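Local atomic coordinates of HmuY protein (Prevotella intermedia, PDB entry 6R2H), a protein that probably binds heme as a HmuY-like hemophore in bacterial heme acquisition, and is seen here in its heme-free form. Residues Gln4-Glu9 with Phe185-Ile190; Pro13-Trp18 with Ala72-Asp77; Glu38-Lys43 with Leu125-Thr130; Glu84-Gly89 with Asn133-Lys138. All coordinates share one frame; numbering follows the deposited sequence.

Interaction 1 (Gln4-Glu9 with Phe185-Ile190); sequences QVKHFE and FDYKFI
His7 ND1 lies between two acceptors of the partner strand, Phe185 O at 2.9 Å and the carboxylate oxygen Asp186 OD1 at 2.8 Å. Both bonds are weak, since a single N-H directed between two oxygens meets each at an angle of only about 126°. The imidazole and carboxylate planes are turned 60° apart. At the far corner of the ring, His7 NE2 donates to Glu9 OE1 at 2.5 Å, an unusually short distance, in the ring plane and on the anti side of that oxygen; together these bonds would restrain the ring. Two carboxylates this close could favour a protonated imidazole. The backbones pair antiparallel, strand 6-11 being the outermost strand of the nine-stranded sheet next to strand 181-190: Lys6-Tyr187 and Phe8-Phe185 are hydrogen-bonded pairs, and His7-Asp186 between them is a non-hydrogen-bonded pair. The opposite face carries Phe8, Phe185 and Tyr187 together with Lys6. Tyr187 CG sits between its backbone N and carbonyl carbon (chi1 67°), and the ring receives Lys6 CB over one face, 3.5 Å from Tyr187 CZ; its OH bonds to Leu23 O. Phe8 CB likewise lies over the Phe185 face, 3.7 Å from Phe185 CZ. The Phe8 and Phe185 rings are nearly parallel but slid apart, with centroids separated by 5.2 Å. Phe28 meets the Phe8 ring edge-to-face.

Interaction 2 (Pro13-Trp18 with Ala72-Asp77); sequences PGYDSW and AFHITD
Trp18 and His74 bring their CA atoms to 4.7 Å where strand 17-21 runs beside strand 71-74, with a type I turn at Gly14-Ser17 and a type II' turn at His74-Asp77. His74 CG is anti to its backbone N (chi1 163°), and the ring beyond it links the two turns. His74 NE2 donates to Tyr15 O at 2.6 Å; the oxygen lies in the ring plane, although the donor stands 39° above the carbonyl plane. His74 ND1 donates to the anti lone pair of Asp77 OD2, also at 2.6 Å, so bonds at both nitrogens fix the ring's orientation. Reciprocal backbone bonds between His74 and Asp77 define a two-residue beta hairpin joining strands 71-74 and 77-80 of the four-stranded antiparallel sheet. Apolar contacts flank the His74 ring and the turn. His74 CB sits over the centre of the Trp18 six-membered ring, 3.5 Å from the centroid, and Ala72 CB is 3.7 Å from Trp18 CE3. Glu33 satisfies the indole NE1. Ile75 crosses Tyr15 at about a right angle, its CG1 3.7 Å from the phenol centroid. A water accepts from Ile75 N and lies 2.8 Å from Ser17 O, bridging the segments.

Interaction 3 (Glu38-Lys43 with Leu125-Thr130); sequences EFRKYK and LGMVKT
Phe39 packs against the bare backbone of Gly126, its CD2 3.7 Å from Gly126 CA, in one of the two tight parts of the contact. The absence of a side chain on Gly126 lets the buried phenyl ring lie against its CA, which sits off-centre on the ring. The two residues form a non-hydrogen-bonded pair with CA atoms 4.4 Å apart. Hydrogen-bonded pairs flank it, Glu38-Met127 and Arg40-Leu125; Glu38 N to Met127 O, for example, is nearly straight at 171°. This is antiparallel pairing of strands 37-42 and 124-132 near one margin of the nine-stranded sheet, where strand 50-56 follows next to Phe39. On the other face the tight part is Met127 against Arg40, whose chain runs extended from CG to NE. Met127 CB lies over the centre of one guanidinium face, and the closest touch is Met127 CG to Arg40 NH1 at 3.6 Å. The outer part is partly exposed. There the Glu38 carboxylate leads away from the partner strand and forms a salt bridge, Glu38 OE1 to Arg40 NE at 3.0 Å. Glu38 and Asp111, which binds NH1, together restrain the guanidinium and would be expected to stabilise its positive charge. Tyr42 touches sparsely, through CE2 to Leu125 CD1 at 3.7 Å, and its ring also meets Tyr50.

Interaction 4 (Glu84-Gly89 with Asn133-Lys138); sequences EVLMTG and NGEMGK
Val85 and Met87, on one side of strand 83-87, meet Asn133, Glu135, Met136 and Lys138 of the loop after strand 124-132, a strand-to-loop contact with one hydrogen bond and several apolar touches. The bond runs from Met87 N to Glu135 OE2, 3.1 Å long and nearly straight at 164°, on the anti lone pair of that oxygen. Glu135 CG is anti to its backbone N (chi1 -165°), and a bend at the next torsion (chi2 73°) turns CD toward the strand. The other carboxylate oxygen, Glu135 OE1, forms a salt bridge with Lys138 NZ at 3.2 Å, whose hydrogen bond is weak; the group is gripped firmly at OE2 and weakly at OE1. Lys138 in turn crosses Met87 at about a right angle, with its CD 3.8 Å from Met87 CE. Val85 CG2 rests against the amide of Asn133, 3.5 Å from Asn133 ND2, while Val85 CG1 lies 4.1 Å from Met136 CB. Asn133 OD1 accepts from Met136 N at 2.9 Å, an Asx motif at the start of the 3-10 segment 136-138. The Asn133 amide nitrogen is bound to Val105 O and Asp107 OD1 of strand 105-115, which also pairs with Val85. On the other flank of strand 83-87 runs strand 155-160, whose Phe156 touches both Val85 and Met87, and strand 77-80 adds Thr80 on Val85 and Ala78 on Met136.

In the fold
Interaction 1 opens near the N terminus and closes only near the C terminus, so the other three are nested within its loop. Interaction 2 opens next, at 13-18, and closes at 72-77; interaction 3 opens inside that loop, at 38-43, and closes at 125-130, so the two cross. Interaction 4 opens at 84-89, after interaction 2 has closed, and closes at 133-138, crossing interaction 3. Interactions 1 and 3 pair strands toward the two margins of the nine-stranded sheet, with centres about 35 Å apart. Interaction 2 belongs to the four-stranded sheet and touches interaction 1 through Phe73 and Phe185. Interaction 4 ties a loop to the large sheet.

Interaction 1 (Gln4-Glu9 with Phe185-Ile190)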
loop_
_atom_site.group_PDB
_atom_site.type_symbol
_atom_site.label_atom_id
_atom_site.label_comp_id
_atom_site.label_asym_id
_atom_site.label_seq_id
_atom_site.Cartn_x
_atom_site.Cartn_y
_atom_site.Cartn_z
ATOM N N GLN A 4 7.977 14.556 -16.615
ATOM C CA GLN A 4 9.178 14.632 -15.799
ATOM C C GLN A 4 9.000 13.694 -14.606
ATOM O O GLN A 4 7.948 13.062 -14.457
ATOM C CB GLN A 4 9.445 16.064 -15.330
ATOM C CG GLN A 4 10.341 16.866 -16.270
ATOM C CD GLN A 4 11.741 16.317 -16.424
ATOM O OE1 GLN A 4 12.314 15.723 -15.508
ATOM N NE2 GLN A 4 12.313 16.518 -17.600
ATOM N N VAL A 5 10.039 13.617 -13.764
ATOM C CA VAL A 5 9.976 12.933 -12.483
ATOM C C VAL A 5 9.202 13.817 -11.510
ATOM O O VAL A 5 9.536 14.991 -11.352
ATOM C CB VAL A 5 11.387 12.635 -11.947
ATOM C CG1 VAL A 5 11.366 12.309 -10.456
ATOM C CG2 VAL A 5 12.054 11.525 -12.742
ATOM N N LYS A 6 8.169 13.241 -10.877
ATOM C CA LYS A 6 7.403 13.938 -9.858
ATOM C C LYS A 6 7.729 13.320 -8.498
ATOM O O LYS A 6 8.364 12.263 -8.421
ATOM C CB LYS A 6 5.895 13.901 -10.146
ATOM C CG LYS A 6 5.439 14.039 -11.599
ATOM C CD LYS A 6 5.010 15.433 -12.021
ATOM C CE LYS A 6 5.650 15.848 -13.331
ATOM N NZ LYS A 6 4.783 16.746 -14.136
ATOM N N HIS A 7 7.319 14.019 -7.431
ATOM C CA HIS A 7 7.566 13.571 -6.076
ATOM C C HIS A 7 6.258 13.518 -5.293
ATOM O O HIS A 7 5.364 14.332 -5.501
ATOM C CB HIS A 7 8.661 14.414 -5.418
ATOM C CG HIS A 7 8.980 13.983 -4.022
ATOM N ND1 HIS A 7 9.374 12.693 -3.709
ATOM C CD2 HIS A 7 8.972 14.660 -2.854
ATOM C CE1 HIS A 7 9.587 12.599 -2.408
ATOM N NE2 HIS A 7 9.364 13.793 -1.862
ATOM N N PHE A 8 6.150 12.506 -4.429
ATOM C CA PHE A 8 5.063 12.390 -3.481
ATOM C C PHE A 8 5.637 12.050 -2.110
ATOM O O PHE A 8 6.514 11.188 -1.991
ATOM C CB PHE A 8 4.085 11.286 -3.886
ATOM C CG PHE A 8 2.999 11.068 -2.860
ATOM C CD1 PHE A 8 3.238 10.306 -1.723
ATOM C CD2 PHE A 8 1.749 11.651 -3.008
ATOM C CE1 PHE A 8 2.259 10.133 -0.756
ATOM C CE2 PHE A 8 0.769 11.468 -2.043
ATOM C CZ PHE A 8 1.030 10.726 -0.910
ATOM N N GLU A 9 5.100 12.715 -1.077
ATOM C CA GLU A 9 5.496 12.444 0.297
ATOM C C GLU A 9 4.397 12.868 1.263
ATOM O O GLU A 9 3.702 13.856 1.027
ATOM C CB GLU A 9 6.826 13.108 0.643
ATOM C CG GLU A 9 6.825 14.624 0.646
ATOM C CD GLU A 9 8.179 15.147 1.091
ATOM O OE1 GLU A 9 9.206 14.713 0.503
ATOM O OE2 GLU A 9 8.218 15.949 2.052
ATOM N N PHE A 185 7.986 8.754 -2.452
ATOM C CA PHE A 185 8.544 8.193 -3.677
ATOM C C PHE A 185 8.648 9.240 -4.780
ATOM O O PHE A 185 8.006 10.286 -4.727
ATOM C CB PHE A 185 7.708 7.018 -4.194
ATOM C CG PHE A 185 6.237 7.294 -4.400
ATOM C CD1 PHE A 185 5.769 7.819 -5.603
ATOM C CD2 PHE A 185 5.316 7.011 -3.399
ATOM C CE1 PHE A 185 4.416 8.057 -5.808
ATOM C CE2 PHE A 185 3.965 7.248 -3.603
ATOM C CZ PHE A 185 3.517 7.764 -4.807
ATOM N N ASP A 186 9.472 8.929 -5.784
ATOM C CA ASP A 186 9.509 9.667 -7.037
ATOM C C ASP A 186 8.894 8.788 -8.111
ATOM O O ASP A 186 8.918 7.561 -7.981
ATOM C CB ASP A 186 10.936 10.020 -7.453
ATOM C CG ASP A 186 11.683 10.828 -6.408
ATOM O OD1 ASP A 186 11.043 11.678 -5.760
ATOM O OD2 ASP A 186 12.889 10.583 -6.235
ATOM N N TYR A 187 8.360 9.428 -9.160
ATOM C CA TYR A 187 7.642 8.677 -10.171
ATOM C C TYR A 187 7.513 9.435 -11.489
ATOM O O TYR A 187 7.573 10.659 -11.537
ATOM C CB TYR A 187 6.238 8.338 -9.679
ATOM C CG TYR A 187 5.296 9.500 -9.484
ATOM C CD1 TYR A 187 5.342 10.257 -8.326
ATOM C CD2 TYR A 187 4.318 9.805 -10.427
ATOM C CE1 TYR A 187 4.452 11.294 -8.113
ATOM C CE2 TYR A 187 3.420 10.842 -10.229
ATOM C CZ TYR A 187 3.490 11.590 -9.064
ATOM O OH TYR A 187 2.622 12.623 -8.838
ATOM N N LYS A 188 7.293 8.666 -12.552
ATOM C CA LYS A 188 6.948 9.229 -13.836
ATOM C C LYS A 188 5.574 8.686 -14.184
ATOM O O LYS A 188 5.325 7.494 -14.029
ATOM C CB LYS A 188 7.960 8.808 -14.905
ATOM C CG LYS A 188 9.385 9.306 -14.701
ATOM C CD LYS A 188 10.292 8.953 -15.874
ATOM C CE LYS A 188 11.740 9.329 -15.654
ATOM N NZ LYS A 188 12.606 8.847 -16.753
ATOM N N PHE A 189 4.701 9.581 -14.655
ATOM C CA PHE A 189 3.367 9.198 -15.077
ATOM C C PHE A 189 3.313 9.135 -16.603
ATOM O O PHE A 189 3.832 10.021 -17.279
ATOM C CB PHE A 189 2.324 10.137 -14.473
ATOM C CG PHE A 189 0.904 9.682 -14.694
ATOM C CD1 PHE A 189 0.405 8.592 -14.003
ATOM C CD2 PHE A 189 0.077 10.332 -15.600
ATOM C CE1 PHE A 189 -0.899 8.170 -14.211
ATOM C CE2 PHE A 189 -1.217 9.893 -15.822
ATOM C CZ PHE A 189 -1.712 8.833 -15.103
ATOM N N ILE A 190 2.692 8.068 -17.126
ATOM C CA ILE A 190 2.624 7.817 -18.554
ATOM C C ILE A 190 1.158 7.764 -18.962
ATOM O O ILE A 190 0.500 6.730 -18.811
ATOM C CB ILE A 190 3.373 6.521 -18.915
ATOM C CG1 ILE A 190 4.791 6.528 -18.330
ATOM C CG2 ILE A 190 3.353 6.279 -20.427
ATOM C CD1 ILE A 190 5.624 5.316 -18.668
#

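Interaction 2 (Pro13-Trp18 with Ala72-Asp77)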
loop_
_atom_site.group_PDB
_atom_site.type_symbol
_atom_site.label_atom_id
_atom_site.label_comp_id
_atom_site.label_asym_id
_atom_site.label_seq_id
_atom_site.Cartn_x
_atom_site.Cartn_y
_atom_site.Cartn_z
ATOM N N PRO A 13 -1.298 8.057 8.209
ATOM C CA PRO A 13 -2.254 7.884 9.306
ATOM C C PRO A 13 -2.165 6.505 9.962
ATOM O O PRO A 13 -1.297 5.709 9.627
ATOM C CB PRO A 13 -3.613 8.045 8.598
ATOM C CG PRO A 13 -3.362 7.590 7.172
ATOM C CD PRO A 13 -1.934 8.010 6.880
ATOM N N GLY A 14 -3.075 6.237 10.906
ATOM C CA GLY A 14 -2.999 5.055 11.750
ATOM C C GLY A 14 -3.519 3.811 11.038
ATOM O O GLY A 14 -3.991 3.895 9.905
ATOM N N TYR A 15 -3.468 2.673 11.746
ATOM C CA TYR A 15 -3.841 1.361 11.232
ATOM C C TYR A 15 -5.263 1.301 10.672
ATOM O O TYR A 15 -5.630 0.336 9.995
ATOM C CB TYR A 15 -3.608 0.298 12.305
ATOM C CG TYR A 15 -2.182 -0.182 12.302
ATOM C CD1 TYR A 15 -1.197 0.524 12.970
ATOM C CD2 TYR A 15 -1.811 -1.313 11.583
ATOM C CE1 TYR A 15 0.124 0.099 12.937
ATOM C CE2 TYR A 15 -0.494 -1.749 11.548
ATOM C CZ TYR A 15 0.478 -1.037 12.226
ATOM O OH TYR A 15 1.779 -1.459 12.199
ATOM N N ASP A 16 -6.070 2.326 10.940
ATOM C CA ASP A 16 -7.461 2.217 10.517
ATOM C C ASP A 16 -7.700 3.007 9.231
ATOM O O ASP A 16 -8.834 3.080 8.763
ATOM C CB ASP A 16 -8.453 2.519 11.649
ATOM C CG ASP A 16 -8.386 3.949 12.142
ATOM O OD1 ASP A 16 -7.300 4.561 12.030
ATOM O OD2 ASP A 16 -9.417 4.434 12.639
ATOM N N SER A 17 -6.632 3.559 8.642
ATOM C CA SER A 17 -6.813 4.496 7.544
ATOM C C SER A 17 -5.897 4.195 6.362
ATOM O O SER A 17 -4.887 3.509 6.482
ATOM C CB SER A 17 -6.659 5.915 7.996
ATOM O OG SER A 17 -7.329 6.134 9.224
ATOM N N TRP A 18 -6.312 4.747 5.220
ATOM C CA TRP A 18 -5.675 4.626 3.925
ATOM C C TRP A 18 -5.334 6.024 3.415
ATOM O O TRP A 18 -5.991 7.000 3.762
ATOM C CB TRP A 18 -6.645 3.958 2.944
ATOM C CG TRP A 18 -6.813 2.478 3.083
ATOM C CD1 TRP A 18 -7.706 1.816 3.876
ATOM C CD2 TRP A 18 -6.070 1.462 2.379
ATOM N NE1 TRP A 18 -7.572 0.458 3.718
ATOM C CE2 TRP A 18 -6.576 0.211 2.808
ATOM C CE3 TRP A 18 -5.018 1.485 1.450
ATOM C CZ2 TRP A 18 -6.071 -0.996 2.329
ATOM C CZ3 TRP A 18 -4.525 0.289 0.973
ATOM C CH2 TRP A 18 -5.043 -0.934 1.411
ATOM N N ALA A 72 -2.841 3.116 -3.468
ATOM C CA ALA A 72 -3.263 3.405 -2.107
ATOM C C ALA A 72 -2.359 2.680 -1.115
ATOM O O ALA A 72 -1.839 1.604 -1.410
ATOM C CB ALA A 72 -4.726 3.064 -1.923
ATOM N N PHE A 73 -2.191 3.298 0.058
ATOM C CA PHE A 73 -1.323 2.785 1.102
ATOM C C PHE A 73 -2.054 2.758 2.440
ATOM O O PHE A 73 -2.785 3.685 2.785
ATOM C CB PHE A 73 -0.004 3.562 1.167
ATOM C CG PHE A 73 0.845 3.426 -0.073
ATOM C CD1 PHE A 73 1.732 2.366 -0.207
ATOM C CD2 PHE A 73 0.736 4.337 -1.117
ATOM C CE1 PHE A 73 2.516 2.231 -1.348
ATOM C CE2 PHE A 73 1.522 4.203 -2.255
ATOM C CZ PHE A 73 2.398 3.144 -2.375
ATOM N N HIS A 74 -1.855 1.644 3.148
ATOM C CA HIS A 74 -2.265 1.451 4.528
ATOM C C HIS A 74 -1.047 0.972 5.316
ATOM O O HIS A 74 -0.650 -0.187 5.198
ATOM C CB HIS A 74 -3.420 0.431 4.607
ATOM C CG HIS A 74 -3.617 -0.128 5.981
ATOM N ND1 HIS A 74 -3.065 -1.332 6.384
ATOM C CD2 HIS A 74 -4.292 0.345 7.050
ATOM C CE1 HIS A 74 -3.405 -1.579 7.636
ATOM N NE2 HIS A 74 -4.158 -0.566 8.066
ATOM N N ILE A 75 -0.471 1.868 6.123
ATOM C CA ILE A 75 0.811 1.614 6.763
ATOM C C ILE A 75 1.818 1.305 5.651
ATOM O O ILE A 75 2.255 2.235 4.971
ATOM C CB ILE A 75 0.708 0.546 7.876
ATOM C CG1 ILE A 75 -0.433 0.851 8.857
ATOM C CG2 ILE A 75 2.040 0.370 8.599
ATOM C CD1 ILE A 75 -0.330 2.191 9.537
ATOM N N THR A 76 2.127 0.025 5.411
ATOM C CA THR A 76 3.056 -0.331 4.342
ATOM C C THR A 76 2.374 -1.211 3.300
ATOM O O THR A 76 2.977 -1.516 2.272
ATOM C CB THR A 76 4.387 -0.918 4.843
ATOM O OG1 THR A 76 4.146 -2.119 5.575
ATOM C CG2 THR A 76 5.172 0.029 5.720
ATOM N N ASP A 77 1.122 -1.601 3.556
ATOM C CA ASP A 77 0.342 -2.345 2.579
ATOM C C ASP A 77 -0.013 -1.449 1.392
ATOM O O ASP A 77 -0.268 -0.261 1.562
ATOM C CB ASP A 77 -0.956 -2.887 3.183
ATOM C CG ASP A 77 -0.781 -3.538 4.541
ATOM O OD1 ASP A 77 -0.049 -4.531 4.615
ATOM O OD2 ASP A 77 -1.368 -3.032 5.508
HETATM O O HOH W 1 -2.235 3.942 7.313
#

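Interaction 3 (Glu38-Lys43 with Leu125-Thr130)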
loop_
_atom_site.group_PDB
_atom_site.type_symbol
_atom_site.label_atom_id
_atom_site.label_comp_id
_atom_site.label_asym_id
_atom_site.label_seq_id
_atom_site.Cartn_x
_atom_site.Cartn_y
_atom_site.Cartn_z
ATOM N N GLU A 38 -13.296 -8.081 11.943
ATOM C CA GLU A 38 -13.339 -9.262 12.786
ATOM C C GLU A 38 -12.271 -9.084 13.864
ATOM O O GLU A 38 -11.111 -8.826 13.528
ATOM C CB GLU A 38 -13.049 -10.477 11.901
ATOM C CG GLU A 38 -13.480 -11.821 12.465
ATOM C CD GLU A 38 -13.563 -12.874 11.374
ATOM O OE1 GLU A 38 -12.633 -13.708 11.262
ATOM O OE2 GLU A 38 -14.550 -12.841 10.623
ATOM N N PHE A 39 -12.679 -9.161 15.143
ATOM C CA PHE A 39 -11.692 -9.182 16.207
ATOM C C PHE A 39 -11.300 -10.627 16.458
ATOM O O PHE A 39 -12.156 -11.480 16.685
ATOM C CB PHE A 39 -12.143 -8.389 17.434
ATOM C CG PHE A 39 -12.169 -6.906 17.172
ATOM C CD1 PHE A 39 -13.290 -6.302 16.606
ATOM C CD2 PHE A 39 -11.058 -6.118 17.446
ATOM C CE1 PHE A 39 -13.296 -4.945 16.320
ATOM C CE2 PHE A 39 -11.073 -4.756 17.175
ATOM C CZ PHE A 39 -12.188 -4.174 16.609
ATOM N N ARG A 40 -9.991 -10.877 16.363
ATOM C CA ARG A 40 -9.475 -12.232 16.398
ATOM C C ARG A 40 -8.537 -12.371 17.592
ATOM O O ARG A 40 -7.641 -11.536 17.756
ATOM C CB ARG A 40 -8.731 -12.506 15.093
ATOM C CG ARG A 40 -9.620 -12.457 13.862
ATOM C CD ARG A 40 -8.941 -13.000 12.624
ATOM N NE ARG A 40 -9.785 -12.830 11.443
ATOM C CZ ARG A 40 -9.309 -12.681 10.206
ATOM N NH1 ARG A 40 -8.001 -12.677 9.999
ATOM N NH2 ARG A 40 -10.140 -12.531 9.187
ATOM N N LYS A 41 -8.784 -13.402 18.422
ATOM C CA LYS A 41 -7.893 -13.745 19.522
ATOM C C LYS A 41 -7.029 -14.922 19.086
ATOM O O LYS A 41 -7.562 -15.950 18.660
ATOM C CB LYS A 41 -8.675 -14.115 20.785
ATOM C CG LYS A 41 -7.860 -14.179 22.073
ATOM C CD LYS A 41 -8.689 -14.657 23.247
ATOM C CE LYS A 41 -7.975 -14.520 24.574
ATOM N NZ LYS A 41 -7.860 -13.098 24.978
ATOM N N TYR A 42 -5.702 -14.752 19.199
ATOM C CA TYR A 42 -4.746 -15.726 18.688
ATOM C C TYR A 42 -4.160 -16.557 19.829
ATOM O O TYR A 42 -3.744 -16.000 20.843
ATOM C CB TYR A 42 -3.669 -15.035 17.845
ATOM C CG TYR A 42 -4.151 -14.434 16.546
ATOM C CD1 TYR A 42 -4.283 -15.210 15.401
ATOM C CD2 TYR A 42 -4.461 -13.086 16.450
ATOM C CE1 TYR A 42 -4.726 -14.675 14.202
ATOM C CE2 TYR A 42 -4.903 -12.533 15.257
ATOM C CZ TYR A 42 -5.041 -13.328 14.129
ATOM O OH TYR A 42 -5.471 -12.796 12.946
ATOM N N LYS A 43 -4.150 -17.888 19.640
ATOM C CA LYS A 43 -3.767 -18.845 20.671
ATOM C C LYS A 43 -2.238 -18.836 20.814
ATOM O O LYS A 43 -1.766 -18.724 21.963
ATOM C CB LYS A 43 -4.287 -20.249 20.334
ATOM N N LEU A 125 -6.523 -8.892 17.545
ATOM C CA LEU A 125 -6.366 -7.955 16.445
ATOM C C LEU A 125 -7.690 -7.802 15.703
ATOM O O LEU A 125 -8.362 -8.807 15.433
ATOM C CB LEU A 125 -5.309 -8.501 15.477
ATOM C CG LEU A 125 -3.863 -8.443 15.956
ATOM C CD1 LEU A 125 -2.987 -9.324 15.078
ATOM C CD2 LEU A 125 -3.344 -7.012 15.944
ATOM N N GLY A 126 -8.009 -6.543 15.360
ATOM C CA GLY A 126 -9.020 -6.224 14.365
ATOM C C GLY A 126 -8.446 -6.334 12.955
ATOM O O GLY A 126 -7.505 -5.626 12.601
ATOM N N MET A 127 -9.044 -7.232 12.163
ATOM C CA MET A 127 -8.611 -7.558 10.815
ATOM C C MET A 127 -9.737 -7.224 9.843
ATOM O O MET A 127 -10.904 -7.428 10.179
ATOM C CB MET A 127 -8.391 -9.070 10.726
ATOM C CG MET A 127 -7.326 -9.588 11.669
ATOM S SD MET A 127 -5.674 -9.282 11.009
ATOM C CE MET A 127 -5.212 -7.920 12.075
ATOM N N VAL A 128 -9.392 -6.783 8.625
ATOM C CA VAL A 128 -10.389 -6.587 7.576
ATOM C C VAL A 128 -9.907 -7.286 6.307
ATOM O O VAL A 128 -8.739 -7.163 5.929
ATOM C CB VAL A 128 -10.682 -5.091 7.338
ATOM C CG1 VAL A 128 -11.604 -4.833 6.158
ATOM C CG2 VAL A 128 -11.241 -4.432 8.581
ATOM N N LYS A 129 -10.821 -8.041 5.685
ATOM C CA LYS A 129 -10.540 -8.696 4.414
ATOM C C LYS A 129 -10.711 -7.685 3.282
ATOM O O LYS A 129 -11.803 -7.158 3.076
ATOM C CB LYS A 129 -11.405 -9.945 4.190
ATOM C CG LYS A 129 -10.925 -10.820 3.043
ATOM C CD LYS A 129 -11.741 -12.056 2.809
ATOM C CE LYS A 129 -11.502 -12.613 1.423
ATOM N NZ LYS A 129 -12.675 -13.370 0.918
ATOM N N THR A 130 -9.611 -7.413 2.568
ATOM C CA THR A 130 -9.601 -6.437 1.489
ATOM C C THR A 130 -8.818 -6.988 0.291
ATOM O O THR A 130 -8.748 -8.201 0.111
ATOM C CB THR A 130 -9.081 -5.090 1.999
ATOM O OG1 THR A 130 -9.260 -4.167 0.917
ATOM C CG2 THR A 130 -7.639 -5.165 2.462
#

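Interaction 4 (Glu84-Gly89 with Asn133-Lys138)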
loop_
_atom_site.group_PDB
_atom_site.type_symbol
_atom_site.label_atom_id
_atom_site.label_comp_id
_atom_site.label_asym_id
_atom_site.label_seq_id
_atom_site.Cartn_x
_atom_site.Cartn_y
_atom_site.Cartn_z
ATOM N N GLU A 84 -1.659 -3.593 -12.462
ATOM C CA GLU A 84 -0.751 -4.720 -12.401
ATOM C C GLU A 84 0.652 -4.176 -12.185
ATOM O O GLU A 84 0.999 -3.155 -12.773
ATOM C CB GLU A 84 -0.797 -5.483 -13.722
ATOM C CG GLU A 84 -2.109 -6.194 -13.974
ATOM C CD GLU A 84 -2.165 -6.909 -15.310
ATOM O OE1 GLU A 84 -1.976 -6.237 -16.358
ATOM O OE2 GLU A 84 -2.385 -8.141 -15.294
ATOM N N VAL A 85 1.440 -4.867 -11.350
ATOM C CA VAL A 85 2.711 -4.338 -10.871
ATOM C C VAL A 85 3.829 -5.333 -11.192
ATOM O O VAL A 85 3.636 -6.548 -11.100
ATOM C CB VAL A 85 2.671 -4.022 -9.360
ATOM C CG1 VAL A 85 4.009 -3.526 -8.826
ATOM C CG2 VAL A 85 1.562 -3.041 -9.021
ATOM N N LEU A 86 4.992 -4.786 -11.574
ATOM C CA LEU A 86 6.211 -5.552 -11.728
ATOM C C LEU A 86 7.337 -4.768 -11.071
ATOM O O LEU A 86 7.587 -3.629 -11.452
ATOM C CB LEU A 86 6.509 -5.749 -13.220
ATOM C CG LEU A 86 7.908 -6.305 -13.504
ATOM C CD1 LEU A 86 7.992 -7.796 -13.176
ATOM C CD2 LEU A 86 8.316 -6.043 -14.950
ATOM N N MET A 87 8.006 -5.391 -10.096
ATOM C CA MET A 87 9.220 -4.840 -9.525
ATOM C C MET A 87 10.364 -5.107 -10.503
ATOM O O MET A 87 10.783 -6.246 -10.660
ATOM C CB MET A 87 9.511 -5.493 -8.172
ATOM C CG MET A 87 10.685 -4.872 -7.446
ATOM S SD MET A 87 11.067 -5.622 -5.836
ATOM C CE MET A 87 11.356 -7.333 -6.294
ATOM N N THR A 88 10.837 -4.067 -11.202
ATOM C CA THR A 88 11.864 -4.255 -12.224
ATOM C C THR A 88 13.225 -4.391 -11.547
ATOM O O THR A 88 13.319 -4.268 -10.319
ATOM C CB THR A 88 11.920 -3.090 -13.223
ATOM O OG1 THR A 88 12.650 -2.036 -12.595
ATOM C CG2 THR A 88 10.557 -2.600 -13.670
ATOM N N GLY A 89 14.269 -4.608 -12.364
ATOM C CA GLY A 89 15.644 -4.655 -11.887
ATOM C C GLY A 89 16.341 -3.292 -11.953
ATOM O O GLY A 89 17.474 -3.149 -11.491
ATOM N N ASN A 133 -1.910 -5.521 -3.348
ATOM C CA ASN A 133 -1.010 -5.910 -4.421
ATOM C C ASN A 133 0.302 -6.391 -3.814
ATOM O O ASN A 133 1.041 -5.598 -3.221
ATOM C CB ASN A 133 -0.704 -4.767 -5.389
ATOM C CG ASN A 133 0.064 -5.257 -6.596
ATOM O OD1 ASN A 133 1.272 -5.495 -6.526
ATOM N ND2 ASN A 133 -0.639 -5.415 -7.707
ATOM N N GLY A 134 0.582 -7.688 -3.999
ATOM C CA GLY A 134 1.699 -8.350 -3.350
ATOM C C GLY A 134 3.048 -7.812 -3.822
ATOM O O GLY A 134 3.980 -7.679 -3.027
ATOM N N GLU A 135 3.142 -7.511 -5.128
ATOM C CA GLU A 135 4.375 -7.036 -5.738
ATOM C C GLU A 135 4.715 -5.649 -5.202
ATOM O O GLU A 135 5.820 -5.423 -4.720
ATOM C CB GLU A 135 4.249 -7.045 -7.265
ATOM C CG GLU A 135 5.563 -6.911 -8.011
ATOM C CD GLU A 135 6.488 -8.116 -8.009
ATOM O OE1 GLU A 135 6.255 -9.042 -7.210
ATOM O OE2 GLU A 135 7.461 -8.094 -8.786
ATOM N N MET A 136 3.764 -4.715 -5.294
ATOM C CA MET A 136 4.056 -3.366 -4.843
ATOM C C MET A 136 4.415 -3.390 -3.357
ATOM O O MET A 136 5.221 -2.576 -2.902
ATOM C CB MET A 136 2.895 -2.402 -5.081
ATOM C CG MET A 136 3.288 -0.967 -4.757
ATOM S SD MET A 136 2.271 0.250 -5.605
ATOM C CE MET A 136 3.098 0.258 -7.197
ATOM N N GLY A 137 3.820 -4.346 -2.631
ATOM C CA GLY A 137 4.060 -4.550 -1.213
ATOM C C GLY A 137 5.543 -4.738 -0.902
ATOM O O GLY A 137 5.960 -4.530 0.232
ATOM N N LYS A 138 6.340 -5.076 -1.924
ATOM C CA LYS A 138 7.757 -5.335 -1.743
ATOM C C LYS A 138 8.566 -4.041 -1.628
ATOM O O LYS A 138 9.787 -4.091 -1.484
ATOM C CB LYS A 138 8.303 -6.180 -2.898
ATOM C CG LYS A 138 7.839 -7.629 -2.960
ATOM C CD LYS A 138 8.316 -8.283 -4.229
ATOM C CE LYS A 138 7.756 -9.668 -4.458
ATOM N NZ LYS A 138 8.554 -10.386 -5.483
#